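Local coordinates for putative uncharacterized protein (PDB 4EC6), which is the C-terminal NTF2-like domain of TraM, a membrane protein of plasmid pIP501 that resembles VirB8 and probably serves in type IV secretion during conjugation, at residues 75-79 / 92-97. Residues are numbered along the deposited sequence; the frame is centred on the assembly and turned at random.
Sequences QENYQ and ISDWKA
Gln79 reaches from helix 75-82 into the type I turn Ile92 to Trp95, in the loop ahead of strand 101-112 of this NTF2-like domain, and bonds two of its carbonyls, those of Ser93 and Trp95, with a single amide nitrogen. NE2 of Gln79 gives an almost straight hydrogen bond (170°) to Trp95 O at 3.1 Å, with the acceptor lying in the plane of the amide, and a weak, more bent one to Ser93 O at 2.8 Å. Glutamine suits the place because its NH2 carries two hydrogens and, with the chain extended beyond CG, spans the gap from helix to loop. Ile92 O, near the same nitrogen, instead closes the turn by accepting from the backbone N of Trp95.

One helical turn earlier, a water accepts a hydrogen bond from Gln75 NE2, 2.9 Å from the water oxygen, and donates one to Asp94 OD2. The side chains of Gln75 and Lys96 cross at a slant, with Gln75 OE1 against Lys96 CG (3.4 Å) and CE.

Tyrosine suits position 78 by pairing an apolar face with a hydroxyl that donates to Tyr68 O while accepting from a second water, which also donates to Lys96 O. With CG anti to the backbone N (chi1 165°), the face packs on the Lys96-Ala97 peptide: Ala97 N lies over the centre of the Tyr78 ring, 3.7 Å above its plane, while Trp95 CB touches the edge at 3.9 Å from Tyr78 CE2. Within the turn, Ile92 CG2 sits over one indole face of Trp95, whose side chain also touches Leu82 and strand 147-157.

Gln79 and Tyr78 thus hold the loop mainly by its backbone, whereas the water bridge from Gln75 ends on the side chain of Asp94.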
loop_
_atom_site.group_PDB
_atom_site.type_symbol
_atom_site.label_atom_id
_atom_site.label_comp_id
_atom_site.label_asym_id
_atom_site.label_seq_id
_atom_site.Cartn_x
_atom_site.Cartn_y
_atom_site.Cartn_z
ATOM N N GLN A 75 -10.689 12.605 -25.457
ATOM C CA GLN A 75 -10.008 13.657 -24.716
ATOM C C GLN A 75 -10.891 14.480 -23.735
ATOM O O GLN A 75 -10.453 14.794 -22.625
ATOM C CB GLN A 75 -9.242 14.549 -25.699
ATOM C CG GLN A 75 -8.968 15.974 -25.239
ATOM C CD GLN A 75 -8.048 16.743 -26.177
ATOM O OE1 GLN A 75 -7.256 16.157 -26.913
ATOM N NE2 GLN A 75 -8.136 18.070 -26.144
ATOM N N GLU A 76 -12.119 14.823 -24.130
ATOM C CA GLU A 76 -13.001 15.542 -23.203
ATOM C C GLU A 76 -13.358 14.696 -21.977
ATOM O O GLU A 76 -13.354 15.186 -20.863
ATOM C CB GLU A 76 -14.253 16.124 -23.887
ATOM C CG GLU A 76 -13.948 17.172 -24.974
ATOM C CD GLU A 76 -13.327 18.480 -24.446
ATOM O OE1 GLU A 76 -13.800 19.019 -23.421
ATOM O OE2 GLU A 76 -12.369 18.992 -25.068
ATOM N N ASN A 77 -13.652 13.428 -22.169
ATOM C CA ASN A 77 -13.983 12.586 -21.028
ATOM C C ASN A 77 -12.755 12.298 -20.120
ATOM O O ASN A 77 -12.898 12.197 -18.913
ATOM C CB ASN A 77 -14.676 11.298 -21.500
ATOM C CG ASN A 77 -15.904 11.579 -22.365
ATOM O OD1 ASN A 77 -16.370 12.705 -22.410
ATOM N ND2 ASN A 77 -16.419 10.563 -23.065
ATOM N N TYR A 78 -11.563 12.201 -20.716
ATOM C CA TYR A 78 -10.363 11.885 -19.980
ATOM C C TYR A 78 -10.087 13.088 -19.046
ATOM O O TYR A 78 -9.882 12.942 -17.813
ATOM C CB TYR A 78 -9.186 11.587 -20.935
ATOM C CG TYR A 78 -7.850 11.604 -20.228
ATOM C CD1 TYR A 78 -7.389 10.491 -19.542
ATOM C CD2 TYR A 78 -7.063 12.780 -20.195
ATOM C CE1 TYR A 78 -6.182 10.529 -18.855
ATOM C CE2 TYR A 78 -5.850 12.817 -19.510
ATOM C CZ TYR A 78 -5.422 11.686 -18.844
ATOM O OH TYR A 78 -4.234 11.726 -18.170
ATOM N N GLN A 79 -10.174 14.267 -19.627
ATOM C CA GLN A 79 -10.110 15.464 -18.849
ATOM C C GLN A 79 -11.192 15.628 -17.816
ATOM O O GLN A 79 -10.907 16.030 -16.700
ATOM C CB GLN A 79 -10.025 16.641 -19.742
ATOM C CG GLN A 79 -8.764 16.592 -20.566
ATOM C CD GLN A 79 -8.783 17.697 -21.543
ATOM O OE1 GLN A 79 -9.640 18.548 -21.397
ATOM N NE2 GLN A 79 -7.851 17.732 -22.510
ATOM N N ILE A 92 -5.267 22.020 -18.302
ATOM C CA ILE A 92 -5.391 20.589 -18.617
ATOM C C ILE A 92 -6.036 20.397 -19.975
ATOM O O ILE A 92 -6.337 19.272 -20.372
ATOM C CB ILE A 92 -6.169 19.730 -17.565
ATOM C CG1 ILE A 92 -7.619 20.185 -17.457
ATOM C CG2 ILE A 92 -5.486 19.739 -16.207
ATOM C CD1 ILE A 92 -8.532 19.155 -16.812
ATOM N N SER A 93 -6.240 21.488 -20.697
ATOM C CA SER A 93 -6.892 21.415 -22.038
ATOM C C SER A 93 -6.173 20.490 -23.064
ATOM O O SER A 93 -6.819 19.908 -23.931
ATOM C CB SER A 93 -7.035 22.813 -22.626
ATOM O OG SER A 93 -5.731 23.338 -22.902
ATOM N N ASP A 94 -4.851 20.349 -22.951
ATOM C CA ASP A 94 -4.090 19.424 -23.833
ATOM C C ASP A 94 -3.704 18.016 -23.260
ATOM O O ASP A 94 -3.000 17.272 -23.915
ATOM C CB ASP A 94 -2.861 20.129 -24.461
ATOM C CG ASP A 94 -3.261 21.395 -25.271
ATOM O OD1 ASP A 94 -2.621 22.465 -25.104
ATOM O OD2 ASP A 94 -4.246 21.350 -26.070
ATOM N N TRP A 95 -4.160 17.641 -22.066
ATOM C CA TRP A 95 -3.793 16.345 -21.515
ATOM C C TRP A 95 -4.583 15.317 -22.248
ATOM O O TRP A 95 -5.775 15.463 -22.356
ATOM C CB TRP A 95 -4.107 16.274 -20.029
ATOM C CG TRP A 95 -3.258 17.183 -19.159
ATOM C CD1 TRP A 95 -2.440 18.238 -19.557
ATOM C CD2 TRP A 95 -3.158 17.178 -17.709
ATOM N NE1 TRP A 95 -1.852 18.812 -18.491
ATOM C CE2 TRP A 95 -2.241 18.235 -17.361
ATOM C CE3 TRP A 95 -3.724 16.418 -16.691
ATOM C CZ2 TRP A 95 -1.916 18.522 -16.055
ATOM C CZ3 TRP A 95 -3.380 16.715 -15.371
ATOM C CH2 TRP A 95 -2.506 17.746 -15.068
ATOM N N LYS A 96 -3.933 14.277 -22.747
ATOM C CA LYS A 96 -4.631 13.133 -23.329
ATOM C C LYS A 96 -4.239 11.848 -22.613
ATOM O O LYS A 96 -3.224 11.798 -21.900
ATOM C CB LYS A 96 -4.283 12.992 -24.814
ATOM C CG LYS A 96 -4.769 14.120 -25.699
ATOM C CD LYS A 96 -3.881 14.235 -26.934
ATOM C CE LYS A 96 -3.867 15.679 -27.460
ATOM N NZ LYS A 96 -2.715 16.008 -28.366
ATOM N N ALA A 97 -5.026 10.793 -22.835
ATOM C CA ALA A 97 -4.683 9.465 -22.346
ATOM C C ALA A 97 -3.275 9.208 -22.826
ATOM O O ALA A 97 -2.931 9.583 -23.934
ATOM C CB ALA A 97 -5.643 8.426 -22.887
HETATM O O HOH W 1 -6.763 20.149 -27.714
HETATM O O HOH W 2 -2.515 13.339 -19.808
#